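Local coordinates for protein taurine:2-oxoglutarate aminotransferase (Bifidobacterium kashiwanohense PV20-2, PDB 6JIX) that probably transfers the amino group of taurine to 2-oxoglutarate, with pyridoxal 5'-phosphate as its cofactor, at residues A[345-350]-A[367-372]; A[328-333]-A[421-426]; A[178-183]-A[372-377]. All coordinates share one frame; numbering follows the deposited sequence.

Following the chain from the N terminus, contact 3 opens first, at the short helix after strand 171-174. It closes on strand 370-376, with 188 residues between. Contact 2 starts inside that span, on helix 318-333, and ends beyond it in the loop before helix 426-447, so contacts 2 and 3 cross. Contact 1 is the most local, joining helix 336-357 to the hairpin with only 16 residues between, and it lies within both longer loops. Contacts 1 and 3 share Ala372. Contacts 1 and 2 touch where Leu369 CD1 packs on Leu422 and Ile424. Contacts 1 and 3 tie the three-stranded sheet to helix 336-357 and to the larger domain; contact 2 ties helix 318-333 to the loop leaving that sheet.

Contact 1 of 3, residues A[345-350]-A[367-372]; sequences GILKPF and IGLFSA
Leu347 meets one flat group, the peptide at Gly368, whose carbonyl O lies 4.1 Å from Leu347 CD2. The two aromatic rings of these segments turn elsewhere: Phe350 packs on Leu433 and Leu436 of helix 426-447, and Phe370 on Met255, Arg260 and Cys419. What remains between helix and strand is van der Waals packing, carried mainly by the CD2 branch of Leu347. With CG placed opposite the backbone N (chi1 174°), this side chain reaches out from the helix, and its CD2 methyl enters the angle between Leu369 and Ser371. Leu369 offers one methyl, its CD2 standing 3.9 Å from Leu347 CD2. On the Ser371 side, Leu347 CD2 is 3.8 Å from CB and 3.6 Å from OG of that serine. The hydroxyl meets the methyl without bonding to it; its polar partner is the carbonyl O of Ile418 on the adjoining strand, which satisfies this buried oxygen while its flank stays against the leucine.

The backbone here is a tight two-residue beta hairpin. Ile367 N gives to Phe370 O at 2.8 Å, and Phe370 N returns to Ile367 O at 2.9 Å, closing a type II' turn with Gly368 at its first corner, where phi is 60°. Gly368 N donates to Glu344 OE1 from the helix, just before its Gly345, and Arg260 NH1 holds Leu369 O.

The hairpin joins strands 361-367 and 370-376 of the three-stranded antiparallel sheet in the C-terminal domain. Helix 336-357 lies against it, with Leu347 also on Cys366, Val340 and Met343 on Leu369, and Leu351 on Ser371, while Ile346 and Phe350 carry the same helix onto helix 426-447.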
loop_
_atom_site.group_PDB
_atom_site.type_symbol
_atom_site.label_atom_id
_atom_site.label_comp_id
_atom_site.label_asym_id
_atom_site.label_seq_id
_atom_site.Cartn_x
_atom_site.Cartn_y
_atom_site.Cartn_z
ATOM N N GLY A 345 -6.858 -33.422 -6.807
ATOM C CA GLY A 345 -7.436 -34.745 -6.947
ATOM C C GLY A 345 -7.988 -35.318 -5.663
ATOM O O GLY A 345 -8.687 -36.338 -5.707
ATOM N N ILE A 346 -7.648 -34.731 -4.524
ATOM C CA ILE A 346 -8.250 -35.088 -3.249
ATOM C C ILE A 346 -9.384 -34.145 -2.896
ATOM O O ILE A 346 -10.473 -34.582 -2.532
ATOM C CB ILE A 346 -7.178 -35.090 -2.136
ATOM C CG1 ILE A 346 -6.009 -36.004 -2.483
ATOM C CG2 ILE A 346 -7.795 -35.442 -0.800
ATOM C CD1 ILE A 346 -5.133 -36.273 -1.303
ATOM N N LEU A 347 -9.148 -32.839 -3.037
ATOM C CA LEU A 347 -10.094 -31.853 -2.528
ATOM C C LEU A 347 -11.350 -31.790 -3.400
ATOM O O LEU A 347 -12.473 -31.827 -2.885
ATOM C CB LEU A 347 -9.406 -30.488 -2.418
ATOM C CG LEU A 347 -10.259 -29.275 -2.041
ATOM C CD1 LEU A 347 -10.650 -29.326 -0.586
ATOM C CD2 LEU A 347 -9.503 -28.005 -2.339
ATOM N N LYS A 348 -11.181 -31.734 -4.729
ATOM C CA LYS A 348 -12.333 -31.631 -5.625
ATOM C C LYS A 348 -13.340 -32.761 -5.416
ATOM O O LYS A 348 -14.525 -32.472 -5.162
ATOM C CB LYS A 348 -11.841 -31.558 -7.072
ATOM C CG LYS A 348 -12.924 -31.236 -8.076
ATOM C CD LYS A 348 -12.311 -30.786 -9.386
ATOM C CE LYS A 348 -13.388 -30.382 -10.382
ATOM N NZ LYS A 348 -13.878 -31.516 -11.210
ATOM N N PRO A 349 -12.960 -34.044 -5.513
ATOM C CA PRO A 349 -13.936 -35.114 -5.252
ATOM C C PRO A 349 -14.552 -35.058 -3.864
ATOM O O PRO A 349 -15.738 -35.371 -3.700
ATOM C CB PRO A 349 -13.106 -36.387 -5.437
ATOM C CG PRO A 349 -11.928 -35.952 -6.276
ATOM C CD PRO A 349 -11.623 -34.584 -5.819
ATOM N N PHE A 350 -13.803 -34.645 -2.848
ATOM C CA PHE A 350 -14.402 -34.559 -1.523
ATOM C C PHE A 350 -15.512 -33.517 -1.496
ATOM O O PHE A 350 -16.587 -33.754 -0.931
ATOM C CB PHE A 350 -13.351 -34.243 -0.459
ATOM C CG PHE A 350 -13.952 -33.990 0.902
ATOM C CD1 PHE A 350 -14.322 -35.050 1.717
ATOM C CD2 PHE A 350 -14.185 -32.686 1.348
ATOM C CE1 PHE A 350 -14.898 -34.820 2.958
ATOM C CE2 PHE A 350 -14.758 -32.447 2.594
ATOM C CZ PHE A 350 -15.119 -33.510 3.400
ATOM N N ILE A 367 -10.517 -25.497 -8.222
ATOM C CA ILE A 367 -9.414 -25.640 -9.163
ATOM C C ILE A 367 -8.116 -25.527 -8.373
ATOM O O ILE A 367 -7.900 -24.537 -7.665
ATOM C CB ILE A 367 -9.474 -24.593 -10.284
ATOM C CG1 ILE A 367 -8.413 -24.897 -11.338
ATOM C CG2 ILE A 367 -9.344 -23.200 -9.720
ATOM C CD1 ILE A 367 -8.580 -24.065 -12.565
ATOM N N GLY A 368 -7.257 -26.542 -8.487
ATOM C CA GLY A 368 -6.092 -26.622 -7.614
ATOM C C GLY A 368 -6.526 -26.689 -6.160
ATOM O O GLY A 368 -7.360 -27.510 -5.756
ATOM N N LEU A 369 -5.943 -25.833 -5.342
ATOM C CA LEU A 369 -6.379 -25.688 -3.963
ATOM C C LEU A 369 -7.158 -24.382 -3.787
ATOM O O LEU A 369 -7.030 -23.691 -2.779
ATOM C CB LEU A 369 -5.185 -25.795 -3.015
ATOM C CG LEU A 369 -4.594 -27.213 -2.979
ATOM C CD1 LEU A 369 -3.271 -27.267 -2.239
ATOM C CD2 LEU A 369 -5.586 -28.179 -2.362
ATOM N N PHE A 370 -7.966 -24.041 -4.796
ATOM C CA PHE A 370 -8.806 -22.840 -4.856
ATOM C C PHE A 370 -10.257 -23.314 -4.998
ATOM O O PHE A 370 -10.698 -23.673 -6.098
ATOM C CB PHE A 370 -8.376 -21.963 -6.035
ATOM C CG PHE A 370 -8.745 -20.512 -5.900
ATOM C CD1 PHE A 370 -8.733 -19.875 -4.662
ATOM C CD2 PHE A 370 -9.085 -19.768 -7.025
ATOM C CE1 PHE A 370 -9.069 -18.516 -4.552
ATOM C CE2 PHE A 370 -9.422 -18.415 -6.921
ATOM C CZ PHE A 370 -9.415 -17.790 -5.684
ATOM N N SER A 371 -11.020 -23.283 -3.906
ATOM C CA SER A 371 -12.284 -24.008 -3.876
ATOM C C SER A 371 -13.268 -23.319 -2.945
ATOM O O SER A 371 -12.876 -22.580 -2.038
ATOM C CB SER A 371 -12.071 -25.458 -3.417
ATOM O OG SER A 371 -12.088 -25.540 -1.998
ATOM N N ALA A 372 -14.556 -23.593 -3.172
ATOM C CA ALA A 372 -15.626 -23.017 -2.368
ATOM C C ALA A 372 -16.895 -23.855 -2.494
ATOM O O ALA A 372 -17.135 -24.510 -3.514
ATOM C CB ALA A 372 -15.917 -21.566 -2.775
#

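Contact 2 of 3, residues A[328-333]-A[421-426]; sequences VNYYLE and PLIITA
Tyr331 and Leu422 are brought together by similar first torsions: each sets CG opposite its own carbonyl carbon (chi1 -70° in Tyr331, -56° in Leu422). Tyr330, one residue earlier on the helix, does otherwise, swinging its ring away from the backbone N (chi1 -167°) toward Ile423. The pairing sets two consecutive tyrosines from the last turns of helix 318-333 against a type I beta turn, Pro421 to Ile424, in the fold type I framework of a class-III aminotransferase. Leu422 and Ile423 are the central residues of that turn, and Ile424 N bonds back to Pro421 O at 2.9 Å to close it.

The touch is apolar and fairly light. The side chains of Tyr331 and Leu422 cross at about a right angle, and only the CE1 corner of the ring reaches the leucine. Tyr330 meets Ile423 through the CG2 branch, its ring tilted to that methyl and also stacked with His334. Leu61 fills in beside both tyrosines, and Val336 packs on Tyr330 and Leu422 together.

Tyr331 is buried, and its hydroxyl is satisfied by the carbonyl O of Gly282, the residue after the cofactor-binding Lys281. The two side chains, of Tyr331 and Lys281, lie about 8 Å apart, which places this end of the helix near the pyridoxal phosphate site. Beyond the turn, Thr425 N-caps helix 426-447 through its side chain, and Thr425 N bonds to Gln428 OE1. The nearest approaches are Tyr331 CE1 to Leu422 CD1, 4.2 Å, and Tyr330 CE1 to Ile423 CG2, 4.5 Å.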
loop_
_atom_site.group_PDB
_atom_site.type_symbol
_atom_site.label_atom_id
_atom_site.label_comp_id
_atom_site.label_asym_id
_atom_site.label_seq_id
_atom_site.Cartn_x
_atom_site.Cartn_y
_atom_site.Cartn_z
ATOM N N VAL A 328 9.400 -17.502 -4.882
ATOM C CA VAL A 328 9.204 -17.962 -6.254
ATOM C C VAL A 328 10.118 -19.144 -6.553
ATOM O O VAL A 328 9.689 -20.129 -7.166
ATOM C CB VAL A 328 9.410 -16.809 -7.251
ATOM C CG1 VAL A 328 9.395 -17.335 -8.672
ATOM C CG2 VAL A 328 8.345 -15.709 -7.033
ATOM N N ASN A 329 11.381 -19.079 -6.093
ATOM C CA ASN A 329 12.315 -20.190 -6.288
ATOM C C ASN A 329 11.785 -21.469 -5.654
ATOM O O ASN A 329 11.938 -22.555 -6.217
ATOM C CB ASN A 329 13.691 -19.853 -5.707
ATOM C CG ASN A 329 14.603 -19.145 -6.708
ATOM O OD1 ASN A 329 14.447 -19.288 -7.926
ATOM N ND2 ASN A 329 15.560 -18.363 -6.191
ATOM N N TYR A 330 11.132 -21.360 -4.499
ATOM C CA TYR A 330 10.513 -22.530 -3.894
ATOM C C TYR A 330 9.400 -23.098 -4.774
ATOM O O TYR A 330 9.346 -24.313 -5.017
ATOM C CB TYR A 330 9.967 -22.189 -2.514
ATOM C CG TYR A 330 9.603 -23.433 -1.734
ATOM C CD1 TYR A 330 8.395 -24.090 -1.945
ATOM C CD2 TYR A 330 10.484 -23.962 -0.803
ATOM C CE1 TYR A 330 8.077 -25.233 -1.223
ATOM C CE2 TYR A 330 10.176 -25.080 -0.084
ATOM C CZ TYR A 330 8.984 -25.726 -0.289
ATOM O OH TYR A 330 8.717 -26.865 0.457
ATOM N N TYR A 331 8.476 -22.243 -5.232
ATOM C CA TYR A 331 7.383 -22.733 -6.070
ATOM C C TYR A 331 7.948 -23.580 -7.190
ATOM O O TYR A 331 7.462 -24.683 -7.461
ATOM C CB TYR A 331 6.551 -21.581 -6.666
ATOM C CG TYR A 331 5.688 -20.799 -5.700
ATOM C CD1 TYR A 331 4.802 -21.443 -4.846
ATOM C CD2 TYR A 331 5.761 -19.404 -5.652
ATOM C CE1 TYR A 331 4.024 -20.725 -3.974
ATOM C CE2 TYR A 331 4.988 -18.679 -4.784
ATOM C CZ TYR A 331 4.119 -19.337 -3.947
ATOM O OH TYR A 331 3.335 -18.607 -3.073
ATOM N N LEU A 332 9.002 -23.074 -7.832
ATOM C CA LEU A 332 9.572 -23.742 -8.993
ATOM C C LEU A 332 10.348 -24.989 -8.582
ATOM O O LEU A 332 10.044 -26.101 -9.040
ATOM C CB LEU A 332 10.462 -22.765 -9.762
ATOM C CG LEU A 332 9.775 -21.513 -10.332
ATOM C CD1 LEU A 332 10.754 -20.611 -11.091
ATOM C CD2 LEU A 332 8.594 -21.904 -11.223
ATOM N N GLU A 333 11.343 -24.826 -7.694
ATOM C CA GLU A 333 12.242 -25.933 -7.375
ATOM C C GLU A 333 11.495 -27.121 -6.781
ATOM O O GLU A 333 11.854 -28.272 -7.058
ATOM C CB GLU A 333 13.340 -25.463 -6.418
ATOM C CG GLU A 333 14.477 -24.730 -7.118
ATOM C CD GLU A 333 15.249 -23.776 -6.206
ATOM O OE1 GLU A 333 15.489 -24.107 -5.017
ATOM O OE2 GLU A 333 15.633 -22.689 -6.691
ATOM N N PRO A 421 -3.015 -24.148 2.461
ATOM C CA PRO A 421 -1.681 -23.862 1.923
ATOM C C PRO A 421 -1.264 -24.894 0.884
ATOM O O PRO A 421 -1.565 -26.083 1.005
ATOM C CB PRO A 421 -0.780 -23.905 3.162
ATOM C CG PRO A 421 -1.711 -23.653 4.303
ATOM C CD PRO A 421 -3.004 -24.287 3.923
ATOM N N LEU A 422 -0.563 -24.409 -0.148
ATOM C CA LEU A 422 -0.124 -25.230 -1.264
ATOM C C LEU A 422 0.810 -26.345 -0.834
ATOM O O LEU A 422 1.063 -27.250 -1.634
ATOM C CB LEU A 422 0.577 -24.357 -2.312
ATOM C CG LEU A 422 -0.251 -23.176 -2.851
ATOM C CD1 LEU A 422 0.294 -22.637 -4.164
ATOM C CD2 LEU A 422 -1.713 -23.582 -3.007
ATOM N N ILE A 423 1.331 -26.308 0.399
ATOM C CA ILE A 423 2.212 -27.368 0.880
ATOM C C ILE A 423 1.466 -28.435 1.664
ATOM O O ILE A 423 2.098 -29.386 2.142
ATOM C CB ILE A 423 3.362 -26.822 1.762
ATOM C CG1 ILE A 423 2.814 -26.167 3.031
ATOM C CG2 ILE A 423 4.256 -25.870 0.976
ATOM C CD1 ILE A 423 3.892 -25.624 3.925
ATOM N N ILE A 424 0.151 -28.287 1.854
ATOM C CA ILE A 424 -0.606 -29.304 2.571
ATOM C C ILE A 424 -0.420 -30.672 1.900
ATOM O O ILE A 424 -0.311 -30.787 0.671
ATOM C CB ILE A 424 -2.091 -28.913 2.659
ATOM C CG1 ILE A 424 -2.731 -29.560 3.894
ATOM C CG2 ILE A 424 -2.815 -29.280 1.374
ATOM C CD1 ILE A 424 -4.165 -29.147 4.121
ATOM N N THR A 425 -0.393 -31.720 2.712
ATOM C CA THR A 425 -0.167 -33.066 2.213
ATOM C C THR A 425 -1.491 -33.802 2.167
ATOM O O THR A 425 -2.474 -33.381 2.787
ATOM C CB THR A 425 0.819 -33.815 3.109
ATOM O OG1 THR A 425 0.230 -33.986 4.407
ATOM C CG2 THR A 425 2.119 -33.020 3.223
ATOM N N ALA A 426 -1.508 -34.909 1.419
ATOM C CA ALA A 426 -2.698 -35.753 1.389
ATOM C C ALA A 426 -3.142 -36.129 2.802
ATOM O O ALA A 426 -4.328 -36.016 3.140
ATOM C CB ALA A 426 -2.446 -37.006 0.546
#

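Contact 3 of 3, residues A[178-183]-A[372-377]; sequences NMYEDG and ALTIVK
Tyr180 reaches across Thr374 and Val376 with its CD2, CE2 and OH atoms; the two are alternate residues of strand 370-376 whose side chains leave the same face of the sheet. The ring meets both at a slant. Near its base, Tyr180 CD2 is 4.2 Å from Thr374 CG2. At the far end, Tyr180 OH is 3.6 Å from Val376 CG1. The tyrosine spans the two because its CG stands opposite the backbone N (chi1 -179°), sending the ring straight out from the short helix toward the strand. Thr374 presents its methyl here, while its OG1 is hydrogen-bonded to Arg365 NH1 on the neighbouring strand. Arg382 stays with Tyr180 twice over, in a cation-pi contact with the ring and in a hydrogen bond from NH1 to the backbone O.

The helix that carries Tyr180 is a single weakly bonded turn, yet it is tied off at both ends. At its start, Asn178 N reaches Asp182 OD2 at 2.9 Å, coming from above the carboxylate plane and at a bent 143°. At its end, Gly183 N bonds to Tyr180 O at 3.0 Å in a Schellman motif, where the positive phi of Gly183 turns the chain out of the helix.

The contact is structural packing, away from the cofactor and glutamate sites. It sets the turn after strand 171-174, an outer strand of the seven-stranded mixed sheet, against the middle strand of the three-stranded antiparallel sheet: a junction of the large and small domains in the fold type I architecture of class-III aminotransferases.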
loop_
_atom_site.group_PDB
_atom_site.type_symbol
_atom_site.label_atom_id
_atom_site.label_comp_id
_atom_site.label_asym_id
_atom_site.label_seq_id
_atom_site.Cartn_x
_atom_site.Cartn_y
_atom_site.Cartn_z
ATOM N N ASN A 178 -22.448 -15.927 -12.429
ATOM C CA ASN A 178 -22.230 -16.896 -11.361
ATOM C C ASN A 178 -23.161 -18.050 -11.697
ATOM O O ASN A 178 -24.331 -18.045 -11.311
ATOM C CB ASN A 178 -22.529 -16.327 -9.972
ATOM C CG ASN A 178 -22.286 -17.352 -8.833
ATOM O OD1 ASN A 178 -22.200 -18.563 -9.058
ATOM N ND2 ASN A 178 -22.194 -16.850 -7.607
ATOM N N MET A 179 -22.629 -19.039 -12.419
ATOM C CA MET A 179 -23.475 -20.038 -13.067
ATOM C C MET A 179 -24.532 -20.607 -12.128
ATOM O O MET A 179 -25.724 -20.593 -12.448
ATOM C CB MET A 179 -22.611 -21.145 -13.652
ATOM C CG MET A 179 -22.260 -20.837 -15.072
ATOM S SD MET A 179 -21.332 -22.154 -15.820
ATOM C CE MET A 179 -22.506 -22.667 -17.076
ATOM N N TYR A 180 -24.126 -21.115 -10.959
ATOM C CA TYR A 180 -25.113 -21.710 -10.064
ATOM C C TYR A 180 -26.167 -20.692 -9.634
ATOM O O TYR A 180 -27.371 -20.940 -9.759
ATOM C CB TYR A 180 -24.437 -22.332 -8.849
ATOM C CG TYR A 180 -25.445 -22.969 -7.923
ATOM C CD1 TYR A 180 -25.816 -24.311 -8.066
ATOM C CD2 TYR A 180 -26.062 -22.222 -6.918
ATOM C CE1 TYR A 180 -26.761 -24.885 -7.226
ATOM C CE2 TYR A 180 -27.008 -22.795 -6.067
ATOM C CZ TYR A 180 -27.356 -24.116 -6.227
ATOM O OH TYR A 180 -28.304 -24.659 -5.379
ATOM N N GLU A 181 -25.738 -19.525 -9.133
ATOM C CA GLU A 181 -26.697 -18.558 -8.600
ATOM C C GLU A 181 -27.620 -17.978 -9.677
ATOM O O GLU A 181 -28.656 -17.386 -9.346
ATOM C CB GLU A 181 -25.952 -17.441 -7.872
ATOM C CG GLU A 181 -25.304 -17.877 -6.556
ATOM C CD GLU A 181 -24.839 -16.709 -5.708
ATOM O OE1 GLU A 181 -25.306 -15.579 -5.958
ATOM O OE2 GLU A 181 -24.012 -16.930 -4.792
ATOM N N ASP A 182 -27.250 -18.086 -10.948
ATOM C CA ASP A 182 -28.074 -17.588 -12.034
ATOM C C ASP A 182 -29.002 -18.657 -12.603
ATOM O O ASP A 182 -29.809 -18.351 -13.481
ATOM C CB ASP A 182 -27.189 -17.026 -13.157
ATOM C CG ASP A 182 -26.367 -15.804 -12.722
ATOM O OD1 ASP A 182 -26.828 -15.005 -11.866
ATOM O OD2 ASP A 182 -25.248 -15.641 -13.259
ATOM N N GLY A 183 -28.925 -19.894 -12.122
ATOM C CA GLY A 183 -29.843 -20.923 -12.558
ATOM C C GLY A 183 -29.312 -21.945 -13.544
ATOM O O GLY A 183 -30.103 -22.753 -14.044
ATOM N N ALA A 372 -14.556 -23.593 -3.172
ATOM C CA ALA A 372 -15.626 -23.017 -2.368
ATOM C C ALA A 372 -16.895 -23.855 -2.494
ATOM O O ALA A 372 -17.135 -24.510 -3.514
ATOM C CB ALA A 372 -15.917 -21.566 -2.775
ATOM N N LEU A 373 -17.716 -23.800 -1.452
ATOM C CA LEU A 373 -19.035 -24.409 -1.440
ATOM C C LEU A 373 -20.104 -23.323 -1.385
ATOM O O LEU A 373 -19.996 -22.371 -0.594
ATOM C CB LEU A 373 -19.184 -25.344 -0.245
ATOM C CG LEU A 373 -18.191 -26.508 -0.171
ATOM C CD1 LEU A 373 -18.479 -27.363 1.065
ATOM C CD2 LEU A 373 -18.189 -27.348 -1.450
ATOM N N THR A 374 -21.133 -23.457 -2.228
ATOM C CA THR A 374 -22.317 -22.612 -2.117
ATOM C C THR A 374 -23.295 -23.254 -1.139
ATOM O O THR A 374 -23.794 -24.360 -1.381
ATOM C CB THR A 374 -22.978 -22.380 -3.470
ATOM O OG1 THR A 374 -22.044 -21.752 -4.361
ATOM C CG2 THR A 374 -24.162 -21.467 -3.277
ATOM N N ILE A 375 -23.555 -22.563 -0.034
ATOM C CA ILE A 375 -24.448 -23.039 1.015
ATOM C C ILE A 375 -25.856 -22.522 0.732
ATOM O O ILE A 375 -26.055 -21.331 0.457
ATOM C CB ILE A 375 -23.950 -22.575 2.395
ATOM C CG1 ILE A 375 -22.481 -22.956 2.569
ATOM C CG2 ILE A 375 -24.785 -23.176 3.497
ATOM C CD1 ILE A 375 -22.181 -24.408 2.263
ATOM N N VAL A 376 -26.838 -23.413 0.808
ATOM C CA VAL A 376 -28.212 -23.079 0.463
ATOM C C VAL A 376 -29.129 -23.428 1.628
ATOM O O VAL A 376 -28.873 -24.371 2.383
ATOM C CB VAL A 376 -28.671 -23.812 -0.814
ATOM C CG1 VAL A 376 -27.885 -23.326 -2.036
ATOM C CG2 VAL A 376 -28.529 -25.311 -0.622
ATOM N N LYS A 377 -30.203 -22.641 1.781
ATOM C CA LYS A 377 -31.272 -22.986 2.711
ATOM C C LYS A 377 -32.200 -24.049 2.140
ATOM O O LYS A 377 -32.994 -24.629 2.888
ATOM C CB LYS A 377 -32.094 -21.734 3.064
ATOM C CG LYS A 377 -31.957 -21.249 4.511
ATOM C CD LYS A 377 -33.200 -20.483 4.966
ATOM C CE LYS A 377 -33.179 -20.193 6.469
ATOM N NZ LYS A 377 -33.764 -21.284 7.308
#